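Long-range contacts in putative ribose operon repressor (Burkholderia thailandensis, PDB 3EGC), which probably acts as a DNA-binding transcriptional repressor of the LacI family, with a core related to the periplasmic sugar-binding proteins: residues H125-A135 / L156-A165; T188-E199 / V216-M227. One frame throughout, in Å; residues are numbered along the deposited sequence.

Interaction 1 of 2, residues H125-A135 / L156-A165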
loop_
_atom_site.group_PDB
_atom_site.type_symbol
_atom_site.label_atom_id
_atom_site.label_comp_id
_atom_site.label_asym_id
_atom_site.label_seq_id
_atom_site.Cartn_x
_atom_site.Cartn_y
_atom_site.Cartn_z
ATOM N N HIS A 125 17.886 27.105 2.943
ATOM C CA HIS A 125 18.254 26.281 4.116
ATOM C C HIS A 125 19.756 26.060 4.186
ATOM O O HIS A 125 20.364 25.763 3.170
ATOM C CB HIS A 125 17.518 24.930 4.154
ATOM C CG HIS A 125 16.047 25.051 4.395
ATOM N ND1 HIS A 125 15.510 25.290 5.640
ATOM C CD2 HIS A 125 15.000 24.957 3.540
ATOM C CE1 HIS A 125 14.188 25.359 5.535
ATOM N NE2 HIS A 125 13.857 25.138 4.271
ATOM N N THR A 126 20.334 26.196 5.375
ATOM C CA THR A 126 21.749 25.912 5.540
ATOM C C THR A 126 21.982 24.837 6.624
ATOM O O THR A 126 22.939 24.098 6.585
ATOM C CB THR A 126 22.543 27.197 5.889
ATOM O OG1 THR A 126 22.036 27.763 7.125
ATOM C CG2 THR A 126 22.473 28.201 4.740
ATOM N N ARG A 127 21.095 24.786 7.601
ATOM C CA ARG A 127 21.109 23.725 8.607
ATOM C C ARG A 127 20.217 22.599 8.093
ATOM O O ARG A 127 19.013 22.565 8.363
ATOM C CB ARG A 127 20.615 24.248 9.950
ATOM C CG ARG A 127 21.684 25.131 10.707
ATOM C CD ARG A 127 21.115 25.650 12.049
ATOM N NE ARG A 127 20.327 26.894 11.872
ATOM C CZ ARG A 127 19.263 27.226 12.592
ATOM N NH1 ARG A 127 18.616 28.376 12.348
ATOM N NH2 ARG A 127 18.837 26.408 13.553
ATOM N N ILE A 128 20.811 21.675 7.343
ATOM C CA ILE A 128 20.022 20.636 6.756
ATOM C C ILE A 128 20.417 19.248 7.249
ATOM O O ILE A 128 21.581 18.905 7.226
ATOM C CB ILE A 128 20.073 20.705 5.212
ATOM C CG1 ILE A 128 19.565 22.075 4.751
ATOM C CG2 ILE A 128 19.261 19.581 4.614
ATOM C CD1 ILE A 128 19.652 22.277 3.261
ATOM N N GLY A 129 19.438 18.453 7.666
ATOM C CA GLY A 129 19.722 17.117 8.125
ATOM C C GLY A 129 19.062 16.023 7.264
ATOM O O GLY A 129 18.328 16.299 6.312
ATOM N N ALA A 130 19.327 14.789 7.625
ATOM C CA ALA A 130 18.820 13.660 6.912
ATOM C C ALA A 130 18.431 12.526 7.899
ATOM O O ALA A 130 19.192 12.174 8.751
ATOM C CB ALA A 130 19.896 13.146 5.903
ATOM N N ILE A 131 17.228 12.009 7.766
ATOM C CA ILE A 131 16.793 10.851 8.527
ATOM C C ILE A 131 16.610 9.751 7.498
ATOM O O ILE A 131 15.803 9.869 6.586
ATOM C CB ILE A 131 15.451 11.088 9.247
ATOM C CG1 ILE A 131 15.378 12.509 9.835
ATOM C CG2 ILE A 131 15.191 9.984 10.272
ATOM C CD1 ILE A 131 16.317 12.705 10.994
ATOM N N VAL A 132 17.428 8.718 7.619
ATOM C CA VAL A 132 17.352 7.573 6.776
ATOM C C VAL A 132 16.948 6.355 7.582
ATOM O O VAL A 132 16.866 6.404 8.809
ATOM C CB VAL A 132 18.668 7.309 6.047
ATOM C CG1 VAL A 132 19.071 8.515 5.175
ATOM C CG2 VAL A 132 19.752 6.983 7.036
ATOM N N GLY A 133 16.697 5.269 6.861
ATOM C CA GLY A 133 16.310 4.009 7.486
ATOM C C GLY A 133 17.541 3.272 7.954
ATOM O O GLY A 133 18.592 3.857 8.072
ATOM N N SER A 134 17.413 1.990 8.188
ATOM C CA SER A 134 18.526 1.216 8.693
ATOM C C SER A 134 19.859 1.547 7.979
ATOM O O SER A 134 19.978 1.432 6.757
ATOM C CB SER A 134 18.201 -0.283 8.615
ATOM O OG SER A 134 19.343 -1.079 8.919
ATOM N N ALA A 135 20.838 1.958 8.781
ATOM C CA ALA A 135 22.138 2.443 8.320
ATOM C C ALA A 135 22.891 1.547 7.346
ATOM O O ALA A 135 23.669 2.005 6.544
ATOM C CB ALA A 135 23.027 2.680 9.541
ATOM N N LEU A 156 28.302 23.954 2.126
ATOM C CA LEU A 156 27.657 23.894 3.423
ATOM C C LEU A 156 28.133 22.697 4.242
ATOM O O LEU A 156 27.934 21.548 3.852
ATOM C CB LEU A 156 26.138 23.812 3.257
ATOM C CG LEU A 156 25.395 25.064 2.755
ATOM C CD1 LEU A 156 23.928 24.775 2.559
ATOM C CD2 LEU A 156 25.584 26.278 3.700
ATOM N N PRO A 157 28.717 22.972 5.417
ATOM C CA PRO A 157 29.168 21.933 6.354
ATOM C C PRO A 157 28.002 21.126 6.922
ATOM O O PRO A 157 26.918 21.662 7.108
ATOM C CB PRO A 157 29.838 22.741 7.484
ATOM C CG PRO A 157 29.239 24.123 7.402
ATOM C CD PRO A 157 28.832 24.339 5.971
ATOM N N VAL A 158 28.238 19.862 7.228
ATOM C CA VAL A 158 27.217 19.009 7.803
ATOM C C VAL A 158 27.645 18.440 9.125
ATOM O O VAL A 158 28.628 17.748 9.202
ATOM C CB VAL A 158 26.830 17.845 6.853
ATOM C CG1 VAL A 158 28.002 17.356 6.129
ATOM C CG2 VAL A 158 26.192 16.704 7.618
ATOM N N ARG A 159 26.885 18.732 10.173
ATOM C CA ARG A 159 27.136 18.125 11.471
ATOM C C ARG A 159 26.568 16.710 11.485
ATOM O O ARG A 159 25.384 16.527 11.168
ATOM C CB ARG A 159 26.475 18.919 12.593
ATOM C CG ARG A 159 27.311 20.087 13.091
ATOM C CD ARG A 159 26.779 21.395 12.614
ATOM N NE ARG A 159 26.202 22.210 13.686
ATOM C CZ ARG A 159 26.918 23.040 14.451
ATOM N NH1 ARG A 159 26.336 23.795 15.370
ATOM N NH2 ARG A 159 28.235 23.125 14.288
ATOM N N GLN A 160 27.402 15.745 11.886
ATOM C CA GLN A 160 26.991 14.367 12.076
ATOM C C GLN A 160 25.733 14.247 12.878
ATOM O O GLN A 160 24.945 13.367 12.576
ATOM C CB GLN A 160 28.064 13.510 12.770
ATOM C CG GLN A 160 28.827 12.535 11.879
ATOM C CD GLN A 160 27.932 11.572 11.083
ATOM O OE1 GLN A 160 28.195 11.316 9.916
ATOM N NE2 GLN A 160 26.874 11.071 11.703
ATOM N N GLU A 161 25.573 15.089 13.905
ATOM C CA GLU A 161 24.396 15.035 14.768
ATOM C C GLU A 161 23.075 15.461 14.035
ATOM O O GLU A 161 21.967 15.418 14.616
ATOM C CB GLU A 161 24.608 15.855 16.030
ATOM C CG GLU A 161 24.915 17.341 15.784
ATOM C CD GLU A 161 26.408 17.654 15.745
ATOM O OE1 GLU A 161 26.705 18.817 16.077
ATOM O OE2 GLU A 161 27.241 16.795 15.388
ATOM N N TRP A 162 23.212 15.867 12.769
ATOM C CA TRP A 162 22.068 16.184 11.918
ATOM C C TRP A 162 21.586 14.898 11.168
ATOM O O TRP A 162 20.524 14.890 10.527
ATOM C CB TRP A 162 22.422 17.290 10.905
ATOM C CG TRP A 162 22.678 18.651 11.507
ATOM C CD1 TRP A 162 22.364 19.065 12.773
ATOM C CD2 TRP A 162 23.252 19.800 10.833
ATOM N NE1 TRP A 162 22.737 20.374 12.936
ATOM C CE2 TRP A 162 23.285 20.849 11.765
ATOM C CE3 TRP A 162 23.748 20.025 9.532
ATOM C CZ2 TRP A 162 23.775 22.126 11.441
ATOM C CZ3 TRP A 162 24.259 21.266 9.209
ATOM C CH2 TRP A 162 24.280 22.309 10.160
ATOM N N ILE A 163 22.396 13.840 11.249
ATOM C CA ILE A 163 22.124 12.557 10.582
ATOM C C ILE A 163 21.527 11.521 11.550
ATOM O O ILE A 163 22.005 11.348 12.660
ATOM C CB ILE A 163 23.394 11.946 9.968
ATOM C CG1 ILE A 163 24.230 13.014 9.209
ATOM C CG2 ILE A 163 23.052 10.754 9.039
ATOM C CD1 ILE A 163 23.822 13.258 7.833
ATOM N N ALA A 164 20.488 10.830 11.128
ATOM C CA ALA A 164 19.952 9.738 11.960
ATOM C C ALA A 164 19.554 8.580 11.050
ATOM O O ALA A 164 19.082 8.802 9.933
ATOM C CB ALA A 164 18.784 10.177 12.793
ATOM N N ALA A 165 19.785 7.364 11.544
ATOM C CA ALA A 165 19.568 6.143 10.753
ATOM C C ALA A 165 18.590 5.290 11.479
ATOM O O ALA A 165 18.686 5.214 12.696
ATOM C CB ALA A 165 20.834 5.382 10.586
#
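The indole of Trp162 lies along the backbone of Arg127 and Ile128. Arg127 CA sits over one face of its six-membered ring, 4.2 Å from the centroid, a CH-pi contact; Arg127 CG lies 3.7 Å from Trp162 CZ2. With Arg127 CG anti to its own carbonyl carbon (chi1 -76°), the aliphatic part of the chain stays beside the indole, and the guanidinium runs on to the carbonyl of Arg186. Beyond the indole the two chains pair in parallel. Ala130 N donates to Trp162 O at 3.1 Å, reaching it from well off the carbonyl plane, whereas Ala164 N meets Ala130 O (3.0 Å) and Val132 N meets Ala164 O (2.8 Å) almost end-on. Ile131 CD1 touches Ala164 CB at 4.0 Å on one face of the sheet, which helix 174-181 covers through Val180; Ala130 and Ile163 share the other, where Leu144 and Phe147 of helix 138-153 press on Ile163. At the far end the side chains of Leu156 and Thr126 cross at about a right angle, Leu156 CD2 lying 3.8 Å from Thr126 CG2. Behind the contact, within 156-165 itself, Arg159 CB lies over the centre of one face of the indole, and Trp162 NE1 hydrogen-bonds to Asp185 O, which probably limits the ring's rotation. Strand 128-131, helix 138-153 and the short strand 163-164 form a beta-alpha-beta crossover, the repeating unit of the periplasmic-binding-protein fold.

Interaction 2 of 2, residues T188-E199 / V216-M227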
loop_
_atom_site.group_PDB
_atom_site.type_symbol
_atom_site.label_atom_id
_atom_site.label_comp_id
_atom_site.label_asym_id
_atom_site.label_seq_id
_atom_site.Cartn_x
_atom_site.Cartn_y
_atom_site.Cartn_z
ATOM N N THR A 188 16.779 23.169 9.902
ATOM C CA THR A 188 15.517 23.802 9.547
ATOM C C THR A 188 14.880 22.960 8.452
ATOM O O THR A 188 13.746 23.166 8.081
ATOM C CB THR A 188 15.752 25.262 9.028
ATOM O OG1 THR A 188 16.821 25.267 8.088
ATOM C CG2 THR A 188 16.180 26.195 10.204
ATOM N N ALA A 189 15.645 22.033 7.915
ATOM C CA ALA A 189 15.122 21.131 6.907
ATOM C C ALA A 189 15.732 19.716 7.063
ATOM O O ALA A 189 16.809 19.533 7.643
ATOM C CB ALA A 189 15.371 21.678 5.550
ATOM N N LEU A 190 14.997 18.730 6.568
ATOM C CA LEU A 190 15.381 17.347 6.641
ATOM C C LEU A 190 15.146 16.739 5.269
ATOM O O LEU A 190 14.136 17.066 4.602
ATOM C CB LEU A 190 14.495 16.616 7.672
ATOM C CG LEU A 190 14.927 16.361 9.141
ATOM C CD1 LEU A 190 16.279 17.046 9.571
ATOM C CD2 LEU A 190 13.783 16.545 10.144
ATOM N N LEU A 191 16.073 15.872 4.851
ATOM C CA LEU A 191 15.772 14.901 3.853
ATOM C C LEU A 191 15.277 13.646 4.602
ATOM O O LEU A 191 15.956 13.178 5.550
ATOM C CB LEU A 191 17.026 14.543 3.067
ATOM C CG LEU A 191 17.004 13.390 2.056
ATOM C CD1 LEU A 191 16.046 13.590 0.848
ATOM C CD2 LEU A 191 18.430 12.997 1.560
ATOM N N THR A 192 14.153 13.089 4.175
ATOM C CA THR A 192 13.732 11.797 4.697
ATOM C C THR A 192 13.785 10.738 3.601
ATOM O O THR A 192 13.341 10.997 2.481
ATOM C CB THR A 192 12.316 11.850 5.286
ATOM O OG1 THR A 192 11.451 12.473 4.325
ATOM C CG2 THR A 192 12.302 12.707 6.626
ATOM N N SER A 193 14.319 9.566 3.918
ATOM C CA SER A 193 14.597 8.598 2.907
ATOM C C SER A 193 13.421 7.715 2.404
ATOM O O SER A 193 13.603 6.982 1.493
ATOM C CB SER A 193 15.787 7.739 3.332
ATOM O OG SER A 193 15.460 6.944 4.427
ATOM N N SER A 194 12.232 7.819 2.985
ATOM C CA SER A 194 11.028 7.185 2.429
ATOM C C SER A 194 9.808 7.756 3.115
ATOM O O SER A 194 9.940 8.489 4.108
ATOM C CB SER A 194 11.056 5.661 2.624
ATOM O OG SER A 194 11.003 5.339 4.000
ATOM N N HIS A 195 8.619 7.413 2.595
ATOM C CA HIS A 195 7.332 7.887 3.130
ATOM C C HIS A 195 7.120 7.435 4.557
ATOM O O HIS A 195 6.561 8.161 5.350
ATOM C CB HIS A 195 6.154 7.477 2.245
ATOM C CG HIS A 195 5.868 6.002 2.229
ATOM N ND1 HIS A 195 4.790 5.452 2.888
ATOM C CD2 HIS A 195 6.480 4.975 1.588
ATOM C CE1 HIS A 195 4.758 4.142 2.665
ATOM N NE2 HIS A 195 5.780 3.822 1.885
ATOM N N ARG A 196 7.606 6.238 4.882
ATOM C CA ARG A 196 7.416 5.696 6.220
ATOM C C ARG A 196 8.281 6.425 7.266
ATOM O O ARG A 196 7.846 6.675 8.369
ATOM C CB ARG A 196 7.630 4.195 6.244
ATOM C CG ARG A 196 7.109 3.575 7.541
ATOM C CD ARG A 196 6.297 2.287 7.288
ATOM N NE ARG A 196 5.157 2.490 6.395
ATOM C CZ ARG A 196 4.494 1.503 5.800
ATOM N NH1 ARG A 196 3.493 1.803 5.020
ATOM N NH2 ARG A 196 4.804 0.225 6.026
ATOM N N ILE A 197 9.482 6.820 6.843
ATOM C CA ILE A 197 10.332 7.695 7.635
ATOM C C ILE A 197 9.764 9.103 7.726
ATOM O O ILE A 197 9.812 9.728 8.800
ATOM C CB ILE A 197 11.806 7.661 7.115
ATOM C CG1 ILE A 197 12.404 6.283 7.437
ATOM C CG2 ILE A 197 12.682 8.778 7.723
ATOM C CD1 ILE A 197 13.587 6.014 6.608
ATOM N N THR A 198 9.204 9.583 6.612
ATOM C CA THR A 198 8.513 10.877 6.635
ATOM C C THR A 198 7.367 10.894 7.667
ATOM O O THR A 198 7.171 11.880 8.357
ATOM C CB THR A 198 7.993 11.309 5.251
ATOM O OG1 THR A 198 9.076 11.335 4.325
ATOM C CG2 THR A 198 7.412 12.703 5.366
ATOM N N GLU A 199 6.637 9.776 7.788
ATOM C CA GLU A 199 5.636 9.658 8.881
ATOM C C GLU A 199 6.302 9.866 10.267
ATOM O O GLU A 199 5.874 10.680 11.053
ATOM C CB GLU A 199 4.925 8.292 8.816
ATOM C CG GLU A 199 4.254 7.991 7.444
ATOM C CD GLU A 199 3.584 6.668 7.417
ATOM O OE1 GLU A 199 4.029 5.756 8.170
ATOM O OE2 GLU A 199 2.601 6.536 6.643
ATOM N N VAL A 216 10.470 23.430 10.480
ATOM C CA VAL A 216 11.255 22.417 9.740
ATOM C C VAL A 216 10.594 22.087 8.429
ATOM O O VAL A 216 9.420 21.735 8.417
ATOM C CB VAL A 216 11.349 21.098 10.588
ATOM C CG1 VAL A 216 11.972 19.893 9.824
ATOM C CG2 VAL A 216 12.055 21.354 11.985
ATOM N N GLU A 217 11.313 22.216 7.324
ATOM C CA GLU A 217 10.828 21.704 6.039
ATOM C C GLU A 217 11.345 20.285 5.779
ATOM O O GLU A 217 12.275 19.819 6.457
ATOM C CB GLU A 217 11.094 22.681 4.872
ATOM C CG GLU A 217 10.093 23.882 4.859
ATOM C CD GLU A 217 10.389 24.953 3.802
ATOM O OE1 GLU A 217 11.306 24.814 2.970
ATOM O OE2 GLU A 217 9.663 25.956 3.776
ATOM N N ILE A 218 10.703 19.596 4.834
ATOM C CA ILE A 218 10.962 18.200 4.555
ATOM C C ILE A 218 10.878 17.865 3.079
ATOM O O ILE A 218 9.889 18.202 2.416
ATOM C CB ILE A 218 9.945 17.259 5.294
ATOM C CG1 ILE A 218 10.048 17.444 6.818
ATOM C CG2 ILE A 218 10.158 15.779 4.862
ATOM C CD1 ILE A 218 8.994 16.587 7.649
ATOM N N VAL A 219 11.912 17.209 2.551
ATOM C CA VAL A 219 11.757 16.583 1.238
ATOM C C VAL A 219 11.883 15.082 1.486
ATOM O O VAL A 219 12.642 14.679 2.352
ATOM C CB VAL A 219 12.798 17.090 0.195
ATOM C CG1 VAL A 219 12.549 18.529 -0.087
ATOM C CG2 VAL A 219 14.323 16.887 0.725
ATOM N N SER A 220 11.147 14.288 0.719
ATOM C CA SER A 220 11.007 12.887 0.962
ATOM C C SER A 220 11.146 12.101 -0.342
ATOM O O SER A 220 10.852 12.642 -1.408
ATOM C CB SER A 220 9.631 12.613 1.565
ATOM O OG SER A 220 9.447 11.235 1.871
ATOM N N PHE A 221 11.585 10.837 -0.252
ATOM C CA PHE A 221 11.354 9.873 -1.329
ATOM C C PHE A 221 9.927 9.283 -1.249
ATOM O O PHE A 221 9.328 9.247 -0.186
ATOM C CB PHE A 221 12.348 8.698 -1.298
ATOM C CG PHE A 221 13.704 9.010 -1.920
ATOM C CD1 PHE A 221 14.130 8.294 -3.016
ATOM C CD2 PHE A 221 14.570 9.958 -1.352
ATOM C CE1 PHE A 221 15.371 8.515 -3.582
ATOM C CE2 PHE A 221 15.820 10.208 -1.907
ATOM C CZ PHE A 221 16.240 9.500 -3.016
ATOM N N ASP A 222 9.419 8.812 -2.397
ATOM C CA ASP A 222 8.073 8.274 -2.486
ATOM C C ASP A 222 7.018 9.365 -2.636
ATOM O O ASP A 222 6.911 10.292 -1.811
ATOM C CB ASP A 222 7.766 7.385 -1.294
ATOM C CG ASP A 222 8.741 6.252 -1.166
ATOM O OD1 ASP A 222 9.181 5.728 -2.251
ATOM O OD2 ASP A 222 9.097 5.948 -0.011
ATOM N N ASN A 223 6.197 9.219 -3.660
ATOM C CA ASN A 223 5.206 10.224 -3.985
ATOM C C ASN A 223 3.829 9.750 -3.550
ATOM O O ASN A 223 3.144 9.052 -4.294
ATOM C CB ASN A 223 5.211 10.470 -5.516
ATOM C CG ASN A 223 4.283 11.562 -5.928
ATOM O OD1 ASN A 223 3.670 12.224 -5.076
ATOM N ND2 ASN A 223 4.216 11.825 -7.239
ATOM N N LEU A 224 3.434 10.111 -2.339
ATOM C CA LEU A 224 2.152 9.756 -1.806
ATOM C C LEU A 224 1.225 10.984 -1.876
ATOM O O LEU A 224 1.631 12.072 -1.513
ATOM C CB LEU A 224 2.359 9.325 -0.346
ATOM C CG LEU A 224 2.930 7.934 0.105
ATOM C CD1 LEU A 224 1.840 6.911 0.223
ATOM C CD2 LEU A 224 4.019 7.383 -0.855
ATOM N N PRO A 225 -0.022 10.803 -2.326
ATOM C CA PRO A 225 -1.021 11.888 -2.393
ATOM C C PRO A 225 -1.112 12.756 -1.126
ATOM O O PRO A 225 -1.127 13.950 -1.236
ATOM C CB PRO A 225 -2.356 11.145 -2.672
ATOM C CG PRO A 225 -1.842 9.878 -3.556
ATOM C CD PRO A 225 -0.539 9.502 -2.815
ATOM N N TRP A 226 -1.112 12.171 0.059
ATOM C CA TRP A 226 -1.182 12.977 1.267
ATOM C C TRP A 226 -0.092 14.045 1.383
ATOM O O TRP A 226 -0.328 15.078 1.917
ATOM C CB TRP A 226 -1.308 12.125 2.526
ATOM C CG TRP A 226 -0.085 11.360 2.900
ATOM C CD1 TRP A 226 0.189 10.033 2.616
ATOM C CD2 TRP A 226 1.061 11.859 3.640
ATOM N NE1 TRP A 226 1.413 9.704 3.118
ATOM C CE2 TRP A 226 1.972 10.785 3.758
ATOM C CE3 TRP A 226 1.356 13.081 4.266
ATOM C CZ2 TRP A 226 3.161 10.886 4.451
ATOM C CZ3 TRP A 226 2.549 13.202 4.963
ATOM C CH2 TRP A 226 3.459 12.113 5.032
ATOM N N MET A 227 1.083 13.808 0.813
ATOM C CA MET A 227 2.158 14.807 0.859
ATOM C C MET A 227 1.786 16.122 0.190
ATOM O O MET A 227 2.310 17.194 0.536
ATOM C CB MET A 227 3.449 14.273 0.257
ATOM C CG MET A 227 4.209 13.240 1.213
ATOM S SD MET A 227 5.354 12.256 0.264
ATOM C CE MET A 227 5.631 11.035 1.593
#
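Strands 189-192 and 217-221 run parallel, their axes 4.7 Å apart and inclined by 18°, joined by five backbone hydrogen bonds from Glu217 N to Thr188 O at one end to Phe221 N to Thr192 O at the other. Leu191 CD1 leans across to Val219 CG2 (3.7 Å) because CG stands anti to the backbone N (chi1 172°); it also approaches the edge of the Phe221 ring, which makes a cation-pi contact with Arg143. On the face carrying Thr192 and Ser220, the hydroxyls of these two residues meet that of Thr198, which comes from the first turn of the helix. Thr198 OG1 is hydrogen-bonded to Thr192 OG1 at 2.6 Å and lies a doubtfully short 2.5 Å from Ser220 OG; the buried hydroxyls link that turn to both strands. Ser194 holds the N-cap position, and the next amide, His195 N, donates to Asp222 OD2 (3.0 Å) through the oxygen's anti lone pair. The same OD2 lies in the plane of the imidazole at its edge, 3.2 Å from His195 CD2, with ring and carboxylate planes 72° apart; the helix start would probably stabilise the carboxylate's negative charge. Asp222 OD1 is held by Gln239, and His195 NE2 by Asn20. Leu224 CD2 packs obliquely on the imidazole, while Met227 CE meets His195 CB at 3.7 Å. Thr198 CG2 touches Trp226, whose ring stacks on Trp226 of the second subunit. Strand 189-192, helix 195-208 and strand 217-221 make up a classic beta-alpha-beta crossover, with the helix starting at the C-terminal end of its strand as in Rossmann-like folds.

From the N terminus, interaction 1 comes first: strand 128-131 leads through helix 138-153 to strand 163-164, where the first loop closes. The chain then passes helix 174-181 and enters strand 189-192; helix 195-208 carries it to strand 217-221, where interaction 2 closes the second loop. The contacts are in series, neither nested nor crossed, with centres about 14 Å apart. Their seam is the pairing of strands 128-131 and 189-192: Leu191 N lies 2.7 Å from Gly129 O, a probable hydrogen bond, and His125 bonds to Thr188. Together they tie four consecutive parallel strands, ordered 217-221, 189-192, 128-131 and 163-164, into one sheet, with 163-164 outermost within the chain.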